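Local coordinates for Beta/gama crystallin family protein (Methanosarcina acetivorans C2A, PDB 5HT9) that binds metal ions such as calcium and magnesium through a compact Greek-key domain of the beta/gamma-crystallin family, at residues I6-V11 and S37-S42; D33-I38 and N76-F81; W45-Y50 and W58-G63. All coordinates share one frame; numbering follows the deposited sequence.

Interaction 1 (I6-V11 and S37-S42); sequences IVYEHV and SIKVKS. With NI (nickel (II) ion), chain C; MG (magnesium ion), chain E.
Ile6, Val7 and Tyr8 pair with Lys39, Ile38 and Ser37 in an antiparallel ladder between strands 4-8 and 37-42, inside the first Greek-key motif. Ile6 and Lys39 form a hydrogen-bonded pair in which Ile6 N reaches Lys39 O at 2.8 Å and Lys39 N returns a bond to Ile6 O. The Tyr8-Ser37 pair is less even: Tyr8 N to Ser37 O is 2.9 Å, while the return bond from Ser37 N is weak. Between them, Val7 and Ile38 form a non-hydrogen-bonded pair and put beta-branched side chains on the buried face, with Val7 CG1 4.3 Å from Ile38 CG1.

The other face, with Ile6, Tyr8, Ser37 and Lys39, mixes polar and apolar groups. Lys39 is extended beyond CG, its CE 4.1 Å from Tyr8 CE1, and its NZ makes a weak bond of 3.4 Å to Tyr8 OH; its charge also lies against Phe13 in a cation-pi contact. Lys41 CE lies over the end of Ile6, 3.8 Å from its CD1. Small Ser37 suits the root of the tyrosine: with chi1 at 56°, its OG sits between backbone N and carbonyl carbon, close to Tyr8 CB, and donates to His10 O at 2.7 Å. That bond ties the strand to the turn after Tyr8, where Glu9 O binds a magnesium ion at 2.2 Å and His10 NE2 a nickel ion. With an alanine in place of Tyr8, Lys39 would probably lose one of its two aromatic neighbours and its weak bond to the hydroxyl, and Phe13 the ring it meets edge-to-face.

Strand 17-20 flanks 4-8 on its far side, strand 63-65 continues the sheet beyond 37-42, and Phe47 of strand 45-48 packs on Ile38 across the core.

Interaction 2 (D33-I38 and N76-F81); sequences DKISSI and NSISSF. With MG (magnesium ion), chain D; MG (magnesium ion), chain E.
Ile35 packs across Ile78 where two metal-binding loops meet above the core. Ile35 CD1 is the main bump: it lies against the CG2 side of Ile78, 3.7 Å from CG2 with CB just behind, the two side chains crossing at about a right angle, and it also reaches Phe81 CE2 at 4.0 Å. Phe81 holds its ring in this place with CG between backbone N and carbonyl carbon (chi1 52°). The other branch of Ile78 ends in CD1, which meets Ile38 CD1 tip to tip at 3.7 Å. Beta-branched Ile78 suits its place because its two arms serve two neighbours, while Ile35 and Ile38 each send in a single CD1 methyl.

The loops carry the two (N/D)(N/D)XX(S/T)S motifs, Asn32 to Ser37 and Asp75 to Ser80, that mark calcium-binding beta/gamma-crystallins, and they exchange ligands. Asp33 OD1 crosses to the magnesium held by Ser77 O and Ser79 OG, binding it at 2.1 Å, and two waters and Glu49 O complete that shell. In return, Asn76 OD1 crosses to the magnesium held by Lys34 O and Ser36 OG, at 2.3 Å, where Glu9 O is a further ligand. The first position of each motif serves as second shell: Asn32 OD1 hydrogen-bonds Ser79 OG, and Asp75 OD1 hydrogen-bonds Ser36 OG.

Between the ions the backbones fit closely. Asp33 N donates to Ile78 O at 3.1 Å from above the carbonyl plane, whereas the bond from Asn76 N to Ile35 O is weak. A water bridges the two backbones here, donating to Ile35 O at 2.8 Å and accepting from Ser77 N.

Interaction 3 (W45-Y50 and W58-G63); sequences WRFYEY and WDLGPG. With MG (magnesium ion), chain D.
Arg46 and Asp59 lie side by side, pointing the same way, on one face of the hairpin formed by strands 45-48 and 56-60 in the second Greek-key motif. They are its non-hydrogen-bonded pair, which brings the two side chains close together in a salt bridge. The guanidinium and carboxylate planes are only 6° apart, and the arginine grips side-on: NE reaches Asp59 OD1 at 2.8 Å and NH2 reaches Asp59 OD2 at 3.0 Å, each oxygen offering its syn lone pair. CG of Arg46 stands opposite the backbone N (chi1 -177°), and a bend at chi3 (-75°) swings the guanidinium back to the carboxylate. The short aspartate suits a directly facing strand position.

On the other face the groups are apolar. Phe47 and Leu60 cross at about a right angle, with Leu60 CD1 3.7 Å from Phe47 CE1. Trp58 leans along the neighbouring strand, its CE3 3.4 Å from Phe47 O and its CZ3 4.2 Å from Glu49 CB. Glu49 turns its carboxylate to Arg56 and gives its backbone O to a magnesium ion at 2.0 Å.

Four backbone bonds rivet the strands, from Phe47 N to Trp58 O at 2.8 Å and back, and likewise between Trp45 and Leu60. Since the ion pair is bidentate and coplanar, it is likely to fix the rotation of both groups and to neutralise two charges on the partly exposed face, while Phe47 and Leu60 pack on Ile38 in the core.

Overall arrangement
Interaction 2 is the hub. It shares Ser37 and Ile38 with interaction 1, their centres about 9 Å apart, and Tyr8 O lies 2.8 Å from Ser36 N where the two join. Interaction 3, whose centre is about 10 Å from that of interaction 2, touches it through Ser80 OG and Tyr50 O, 2.8 Å apart. The strand turns of interactions 1 and 3 each send one backbone oxygen to a magnesium ion, and the loops of interaction 2 hold both ions, which are 11.1 Å apart. Interactions 1 and 3, about 11 Å between centres, meet at the opposite end of the fold, with Val40 N 2.9 Å from Gly63 O.

Interaction 1 (I6-V11 and S37-S42)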
loop_
_atom_site.group_PDB
_atom_site.type_symbol
_atom_site.label_atom_id
_atom_site.label_comp_id
_atom_site.label_asym_id
_atom_site.label_seq_id
_atom_site.Cartn_x
_atom_site.Cartn_y
_atom_site.Cartn_z
ATOM N N ILE A 6 -3.783 3.644 4.361
ATOM C CA ILE A 6 -3.657 4.846 3.565
ATOM C C ILE A 6 -2.357 4.762 2.791
ATOM O O ILE A 6 -1.308 4.486 3.371
ATOM C CB ILE A 6 -3.685 6.106 4.434
ATOM C CG1 ILE A 6 -4.924 6.083 5.338
ATOM C CG2 ILE A 6 -3.702 7.329 3.545
ATOM C CD1 ILE A 6 -5.000 7.217 6.302
ATOM N N VAL A 7 -2.428 4.977 1.484
ATOM C CA VAL A 7 -1.224 4.952 0.654
ATOM C C VAL A 7 -0.963 6.341 0.081
ATOM O O VAL A 7 -1.898 7.086 -0.208
ATOM C CB VAL A 7 -1.336 3.923 -0.497
ATOM C CG1 VAL A 7 -1.366 2.472 0.067
ATOM C CG2 VAL A 7 -2.566 4.197 -1.348
ATOM N N TYR A 8 0.312 6.665 -0.097
ATOM C CA TYR A 8 0.736 8.000 -0.510
ATOM C C TYR A 8 1.710 7.935 -1.667
ATOM O O TYR A 8 2.548 7.035 -1.739
ATOM C CB TYR A 8 1.419 8.742 0.642
ATOM C CG TYR A 8 0.544 9.154 1.801
ATOM C CD1 TYR A 8 0.204 8.254 2.810
ATOM C CD2 TYR A 8 0.120 10.463 1.923
ATOM C CE1 TYR A 8 -0.569 8.655 3.890
ATOM C CE2 TYR A 8 -0.645 10.876 2.990
ATOM C CZ TYR A 8 -0.991 9.979 3.969
ATOM O OH TYR A 8 -1.762 10.427 5.026
ATOM N N GLU A 9 1.626 8.931 -2.538
ATOM C CA GLU A 9 2.456 9.019 -3.734
ATOM C C GLU A 9 3.947 9.297 -3.468
ATOM O O GLU A 9 4.817 8.856 -4.220
ATOM C CB GLU A 9 1.878 10.109 -4.638
ATOM C CG GLU A 9 2.643 10.344 -5.910
ATOM C CD GLU A 9 2.079 11.508 -6.696
ATOM O OE1 GLU A 9 1.249 12.262 -6.131
ATOM O OE2 GLU A 9 2.482 11.672 -7.865
ATOM N N HIS A 10 4.244 10.030 -2.401
ATOM C CA HIS A 10 5.622 10.419 -2.120
ATOM C C HIS A 10 6.049 9.988 -0.725
ATOM O O HIS A 10 5.221 9.712 0.135
ATOM C CB HIS A 10 5.795 11.944 -2.265
ATOM C CG HIS A 10 5.492 12.464 -3.640
ATOM N ND1 HIS A 10 6.028 11.905 -4.782
ATOM C CD2 HIS A 10 4.718 13.498 -4.055
ATOM C CE1 HIS A 10 5.597 12.571 -5.841
ATOM N NE2 HIS A 10 4.797 13.537 -5.429
ATOM N N VAL A 11 7.353 9.956 -0.503
ATOM C CA VAL A 11 7.896 9.669 0.814
ATOM C C VAL A 11 7.368 10.646 1.859
ATOM O O VAL A 11 6.942 11.763 1.528
ATOM C CB VAL A 11 9.431 9.736 0.800
ATOM C CG1 VAL A 11 9.978 8.756 -0.216
ATOM C CG2 VAL A 11 9.878 11.145 0.456
ATOM N N SER A 37 4.886 5.748 0.352
ATOM C CA SER A 37 4.755 5.598 1.790
ATOM C C SER A 37 3.347 5.129 2.122
ATOM O O SER A 37 2.427 5.238 1.301
ATOM C CB SER A 37 5.096 6.902 2.526
ATOM O OG SER A 37 4.298 7.973 2.051
ATOM N N ILE A 38 3.205 4.565 3.318
ATOM C CA ILE A 38 1.990 3.862 3.720
ATOM C C ILE A 38 1.700 4.048 5.199
ATOM O O ILE A 38 2.602 3.937 6.019
ATOM C CB ILE A 38 2.115 2.337 3.476
ATOM C CG1 ILE A 38 2.412 2.013 2.010
ATOM C CG2 ILE A 38 0.871 1.605 3.963
ATOM C CD1 ILE A 38 2.735 0.516 1.803
ATOM N N LYS A 39 0.443 4.290 5.546
ATOM C CA LYS A 39 0.006 4.181 6.938
ATOM C C LYS A 39 -1.014 3.067 7.044
ATOM O O LYS A 39 -2.131 3.211 6.563
ATOM C CB LYS A 39 -0.621 5.485 7.447
ATOM C CG LYS A 39 0.307 6.680 7.504
ATOM C CD LYS A 39 -0.471 7.923 7.922
ATOM C CE LYS A 39 0.393 9.169 7.824
ATOM N NZ LYS A 39 -0.393 10.374 8.189
ATOM N N VAL A 40 -0.650 1.954 7.663
ATOM C CA VAL A 40 -1.671 0.964 7.966
ATOM C C VAL A 40 -2.348 1.357 9.276
ATOM O O VAL A 40 -1.694 1.461 10.313
ATOM C CB VAL A 40 -1.104 -0.460 8.078
ATOM C CG1 VAL A 40 -2.230 -1.435 8.428
ATOM C CG2 VAL A 40 -0.445 -0.876 6.757
ATOM N N LYS A 41 -3.654 1.598 9.213
ATOM C CA LYS A 41 -4.410 2.022 10.384
ATOM C C LYS A 41 -4.905 0.830 11.197
ATOM O O LYS A 41 -4.792 0.801 12.425
ATOM C CB LYS A 41 -5.591 2.892 9.967
ATOM C CG LYS A 41 -5.186 4.217 9.337
ATOM C CD LYS A 41 -4.318 5.014 10.293
ATOM C CE LYS A 41 -4.300 6.497 9.927
ATOM N NZ LYS A 41 -3.695 7.334 11.020
ATOM N N SER A 42 -5.448 -0.162 10.505
ATOM C CA SER A 42 -5.992 -1.340 11.184
ATOM C C SER A 42 -5.959 -2.528 10.247
ATOM O O SER A 42 -6.137 -2.371 9.040
ATOM C CB SER A 42 -7.418 -1.076 11.657
ATOM O OG SER A 42 -8.236 -0.726 10.552
HETATM NI NI NI C . 4.006 15.054 -6.632
HETATM MG MG MG E . 5.904 7.508 -5.657
#

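Interaction 2 (D33-I38 and N76-F81)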
loop_
_atom_site.group_PDB
_atom_site.type_symbol
_atom_site.label_atom_id
_atom_site.label_comp_id
_atom_site.label_asym_id
_atom_site.label_seq_id
_atom_site.Cartn_x
_atom_site.Cartn_y
_atom_site.Cartn_z
ATOM N N ASP A 33 1.989 1.727 -9.038
ATOM C CA ASP A 33 3.423 1.947 -9.246
ATOM C C ASP A 33 3.877 3.347 -8.823
ATOM O O ASP A 33 4.914 3.821 -9.276
ATOM C CB ASP A 33 3.808 1.709 -10.715
ATOM C CG ASP A 33 4.234 0.271 -10.994
ATOM O OD1 ASP A 33 4.082 -0.603 -10.105
ATOM O OD2 ASP A 33 4.736 0.027 -12.117
ATOM N N LYS A 34 3.108 3.992 -7.948
ATOM C CA LYS A 34 3.472 5.310 -7.434
ATOM C C LYS A 34 3.502 5.364 -5.910
ATOM O O LYS A 34 3.802 6.406 -5.335
ATOM C CB LYS A 34 2.505 6.377 -7.943
ATOM C CG LYS A 34 2.629 6.699 -9.413
ATOM C CD LYS A 34 1.646 7.799 -9.784
ATOM C CE LYS A 34 1.817 8.236 -11.234
ATOM N NZ LYS A 34 0.925 9.383 -11.576
ATOM N N ILE A 35 3.196 4.253 -5.251
ATOM C CA ILE A 35 3.099 4.275 -3.797
ATOM C C ILE A 35 4.490 4.327 -3.176
ATOM O O ILE A 35 5.335 3.482 -3.462
ATOM C CB ILE A 35 2.312 3.061 -3.275
ATOM C CG1 ILE A 35 0.878 3.113 -3.811
ATOM C CG2 ILE A 35 2.310 3.038 -1.748
ATOM C CD1 ILE A 35 0.090 1.854 -3.528
ATOM N N SER A 36 4.722 5.327 -2.327
ATOM C CA SER A 36 6.044 5.546 -1.773
ATOM C C SER A 36 6.053 5.548 -0.256
ATOM O O SER A 36 7.104 5.411 0.349
ATOM C CB SER A 36 6.630 6.865 -2.299
ATOM O OG SER A 36 6.938 6.750 -3.678
ATOM N N SER A 37 4.886 5.748 0.352
ATOM C CA SER A 37 4.755 5.598 1.790
ATOM C C SER A 37 3.347 5.129 2.122
ATOM O O SER A 37 2.427 5.238 1.301
ATOM C CB SER A 37 5.096 6.902 2.526
ATOM O OG SER A 37 4.298 7.973 2.051
ATOM N N ILE A 38 3.205 4.565 3.318
ATOM C CA ILE A 38 1.990 3.862 3.720
ATOM C C ILE A 38 1.700 4.048 5.199
ATOM O O ILE A 38 2.602 3.937 6.019
ATOM C CB ILE A 38 2.115 2.337 3.476
ATOM C CG1 ILE A 38 2.412 2.013 2.010
ATOM C CG2 ILE A 38 0.871 1.605 3.963
ATOM C CD1 ILE A 38 2.735 0.516 1.803
ATOM N N ASN A 76 7.702 2.707 -5.644
ATOM C CA ASN A 76 6.944 2.801 -6.886
ATOM C C ASN A 76 6.701 1.451 -7.555
ATOM O O ASN A 76 6.887 1.313 -8.765
ATOM C CB ASN A 76 7.675 3.743 -7.842
ATOM C CG ASN A 76 7.791 5.139 -7.280
ATOM O OD1 ASN A 76 6.890 5.604 -6.580
ATOM N ND2 ASN A 76 8.900 5.814 -7.564
ATOM N N SER A 77 6.297 0.460 -6.759
ATOM C CA SER A 77 6.079 -0.898 -7.253
ATOM C C SER A 77 4.706 -1.469 -6.894
ATOM O O SER A 77 4.130 -2.241 -7.653
ATOM C CB SER A 77 7.155 -1.831 -6.704
ATOM O OG SER A 77 8.409 -1.549 -7.301
ATOM N N ILE A 78 4.200 -1.118 -5.721
ATOM C CA ILE A 78 2.918 -1.655 -5.283
ATOM C C ILE A 78 1.816 -1.300 -6.274
ATOM O O ILE A 78 1.641 -0.137 -6.635
ATOM C CB ILE A 78 2.548 -1.151 -3.888
ATOM C CG1 ILE A 78 3.604 -1.616 -2.879
ATOM C CG2 ILE A 78 1.160 -1.654 -3.505
ATOM C CD1 ILE A 78 3.419 -1.063 -1.492
ATOM N N SER A 79 1.102 -2.320 -6.736
ATOM C CA SER A 79 0.115 -2.153 -7.797
ATOM C C SER A 79 -1.253 -2.702 -7.400
ATOM O O SER A 79 -2.246 -2.464 -8.085
ATOM C CB SER A 79 0.598 -2.833 -9.089
ATOM O OG SER A 79 1.759 -2.201 -9.596
ATOM N N SER A 80 -1.301 -3.462 -6.307
ATOM C CA SER A 80 -2.572 -3.849 -5.705
ATOM C C SER A 80 -2.340 -4.192 -4.244
ATOM O O SER A 80 -1.211 -4.440 -3.834
ATOM C CB SER A 80 -3.211 -5.035 -6.444
ATOM O OG SER A 80 -2.308 -6.122 -6.532
ATOM N N PHE A 81 -3.403 -4.176 -3.451
ATOM C CA PHE A 81 -3.292 -4.585 -2.055
ATOM C C PHE A 81 -4.652 -4.966 -1.491
ATOM O O PHE A 81 -5.678 -4.519 -1.980
ATOM C CB PHE A 81 -2.635 -3.480 -1.213
ATOM C CG PHE A 81 -3.276 -2.115 -1.350
ATOM C CD1 PHE A 81 -4.347 -1.754 -0.546
ATOM C CD2 PHE A 81 -2.777 -1.188 -2.240
ATOM C CE1 PHE A 81 -4.927 -0.485 -0.646
ATOM C CE2 PHE A 81 -3.355 0.089 -2.352
ATOM C CZ PHE A 81 -4.425 0.432 -1.551
HETATM MG MG MG D . 3.802 -2.636 -9.697
HETATM MG MG MG E . 5.904 7.508 -5.657
HETATM O O HOH W 1 5.849 0.781 -4.085
HETATM O O HOH W 2 5.774 -3.122 -9.906
HETATM O O HOH W 3 3.448 -3.123 -11.769
#

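Interaction 3 (W45-Y50 and W58-G63)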
loop_
_atom_site.group_PDB
_atom_site.type_symbol
_atom_site.label_atom_id
_atom_site.label_comp_id
_atom_site.label_asym_id
_atom_site.label_seq_id
_atom_site.Cartn_x
_atom_site.Cartn_y
_atom_site.Cartn_z
ATOM N N TRP A 45 -2.403 -6.160 5.952
ATOM C CA TRP A 45 -2.595 -5.934 4.528
ATOM C C TRP A 45 -1.462 -6.560 3.729
ATOM O O TRP A 45 -0.301 -6.507 4.137
ATOM C CB TRP A 45 -2.671 -4.427 4.229
ATOM C CG TRP A 45 -3.938 -3.777 4.721
ATOM C CD1 TRP A 45 -4.203 -3.358 5.995
ATOM C CD2 TRP A 45 -5.110 -3.481 3.949
ATOM N NE1 TRP A 45 -5.470 -2.822 6.061
ATOM C CE2 TRP A 45 -6.049 -2.894 4.821
ATOM C CE3 TRP A 45 -5.457 -3.650 2.601
ATOM C CZ2 TRP A 45 -7.308 -2.475 4.392
ATOM C CZ3 TRP A 45 -6.714 -3.245 2.183
ATOM C CH2 TRP A 45 -7.623 -2.661 3.077
ATOM N N ARG A 46 -1.804 -7.128 2.582
ATOM C CA ARG A 46 -0.811 -7.704 1.683
ATOM C C ARG A 46 -0.649 -6.797 0.479
ATOM O O ARG A 46 -1.623 -6.429 -0.158
ATOM C CB ARG A 46 -1.229 -9.115 1.248
ATOM C CG ARG A 46 -0.220 -9.840 0.370
ATOM C CD ARG A 46 -0.471 -11.358 0.386
ATOM N NE ARG A 46 -0.017 -11.975 1.635
ATOM C CZ ARG A 46 -0.177 -13.257 1.954
ATOM N NH1 ARG A 46 -0.792 -14.086 1.122
ATOM N NH2 ARG A 46 0.286 -13.713 3.115
ATOM N N PHE A 47 0.586 -6.424 0.176
ATOM C CA PHE A 47 0.852 -5.517 -0.932
ATOM C C PHE A 47 1.591 -6.243 -2.032
ATOM O O PHE A 47 2.614 -6.864 -1.766
ATOM C CB PHE A 47 1.665 -4.311 -0.448
ATOM C CG PHE A 47 0.997 -3.558 0.664
ATOM C CD1 PHE A 47 1.139 -3.975 1.979
ATOM C CD2 PHE A 47 0.205 -2.456 0.394
ATOM C CE1 PHE A 47 0.504 -3.301 3.011
ATOM C CE2 PHE A 47 -0.427 -1.779 1.419
ATOM C CZ PHE A 47 -0.277 -2.195 2.723
ATOM N N TYR A 48 1.084 -6.142 -3.258
ATOM C CA TYR A 48 1.632 -6.887 -4.402
ATOM C C TYR A 48 2.271 -5.980 -5.442
ATOM O O TYR A 48 1.824 -4.848 -5.652
ATOM C CB TYR A 48 0.548 -7.699 -5.106
ATOM C CG TYR A 48 -0.251 -8.639 -4.256
ATOM C CD1 TYR A 48 -1.315 -8.180 -3.502
ATOM C CD2 TYR A 48 0.021 -10.004 -4.253
ATOM C CE1 TYR A 48 -2.078 -9.042 -2.744
ATOM C CE2 TYR A 48 -0.742 -10.885 -3.494
ATOM C CZ TYR A 48 -1.792 -10.389 -2.747
ATOM O OH TYR A 48 -2.567 -11.232 -2.000
ATOM N N GLU A 49 3.284 -6.490 -6.139
ATOM C CA GLU A 49 3.954 -5.662 -7.135
ATOM C C GLU A 49 3.145 -5.472 -8.427
ATOM O O GLU A 49 3.361 -4.499 -9.150
ATOM C CB GLU A 49 5.337 -6.231 -7.464
ATOM C CG GLU A 49 5.341 -7.628 -8.064
ATOM C CD GLU A 49 6.752 -8.116 -8.384
ATOM O OE1 GLU A 49 7.641 -7.271 -8.643
ATOM O OE2 GLU A 49 6.964 -9.341 -8.373
ATOM N N TYR A 50 2.209 -6.370 -8.717
ATOM C CA TYR A 50 1.436 -6.252 -9.961
ATOM C C TYR A 50 -0.052 -6.140 -9.662
ATOM O O TYR A 50 -0.495 -6.513 -8.579
ATOM C CB TYR A 50 1.677 -7.448 -10.883
ATOM C CG TYR A 50 3.127 -7.710 -11.194
ATOM C CD1 TYR A 50 3.993 -6.670 -11.484
ATOM C CD2 TYR A 50 3.630 -9.001 -11.187
ATOM C CE1 TYR A 50 5.317 -6.905 -11.761
ATOM C CE2 TYR A 50 4.951 -9.245 -11.462
ATOM C CZ TYR A 50 5.787 -8.192 -11.748
ATOM O OH TYR A 50 7.109 -8.434 -12.022
ATOM N N TRP A 58 4.352 -8.302 0.022
ATOM C CA TRP A 58 4.873 -8.024 1.346
ATOM C C TRP A 58 3.706 -7.703 2.256
ATOM O O TRP A 58 2.787 -7.008 1.844
ATOM C CB TRP A 58 5.863 -6.863 1.295
ATOM C CG TRP A 58 6.976 -7.085 0.303
ATOM C CD1 TRP A 58 8.224 -7.573 0.563
ATOM C CD2 TRP A 58 6.927 -6.836 -1.107
ATOM N NE1 TRP A 58 8.961 -7.633 -0.599
ATOM C CE2 TRP A 58 8.186 -7.187 -1.637
ATOM C CE3 TRP A 58 5.943 -6.348 -1.974
ATOM C CZ2 TRP A 58 8.483 -7.069 -2.989
ATOM C CZ3 TRP A 58 6.245 -6.225 -3.319
ATOM C CH2 TRP A 58 7.504 -6.581 -3.811
ATOM N N ASP A 59 3.735 -8.218 3.480
ATOM C CA ASP A 59 2.642 -7.998 4.424
ATOM C C ASP A 59 3.033 -6.965 5.457
ATOM O O ASP A 59 4.181 -6.960 5.915
ATOM C CB ASP A 59 2.267 -9.286 5.155
ATOM C CG ASP A 59 1.746 -10.373 4.238
ATOM O OD1 ASP A 59 1.317 -10.071 3.107
ATOM O OD2 ASP A 59 1.741 -11.548 4.679
ATOM N N LEU A 60 2.068 -6.136 5.854
ATOM C CA LEU A 60 2.258 -5.130 6.899
ATOM C C LEU A 60 1.036 -5.050 7.814
ATOM O O LEU A 60 -0.094 -5.087 7.339
ATOM C CB LEU A 60 2.511 -3.743 6.286
ATOM C CG LEU A 60 3.651 -3.532 5.293
ATOM C CD1 LEU A 60 3.544 -2.116 4.685
ATOM C CD2 LEU A 60 4.995 -3.733 5.960
ATOM N N GLY A 61 1.269 -4.960 9.123
ATOM C CA GLY A 61 0.221 -4.597 10.064
ATOM C C GLY A 61 0.291 -3.100 10.329
ATOM O O GLY A 61 1.036 -2.398 9.649
ATOM N N PRO A 62 -0.481 -2.611 11.315
ATOM C CA PRO A 62 -0.532 -1.191 11.685
ATOM C C PRO A 62 0.844 -0.583 11.853
ATOM O O PRO A 62 1.728 -1.211 12.430
ATOM C CB PRO A 62 -1.288 -1.214 13.012
ATOM C CG PRO A 62 -2.229 -2.327 12.854
ATOM C CD PRO A 62 -1.414 -3.402 12.135
ATOM N N GLY A 63 1.028 0.615 11.306
ATOM C CA GLY A 63 2.297 1.306 11.396
ATOM C C GLY A 63 2.336 2.444 10.404
ATOM O O GLY A 63 1.567 2.466 9.436
HETATM MG MG MG D . 3.802 -2.636 -9.697
HETATM O O HOH W 2 5.774 -3.122 -9.906
HETATM O O HOH W 3 3.448 -3.123 -11.769
#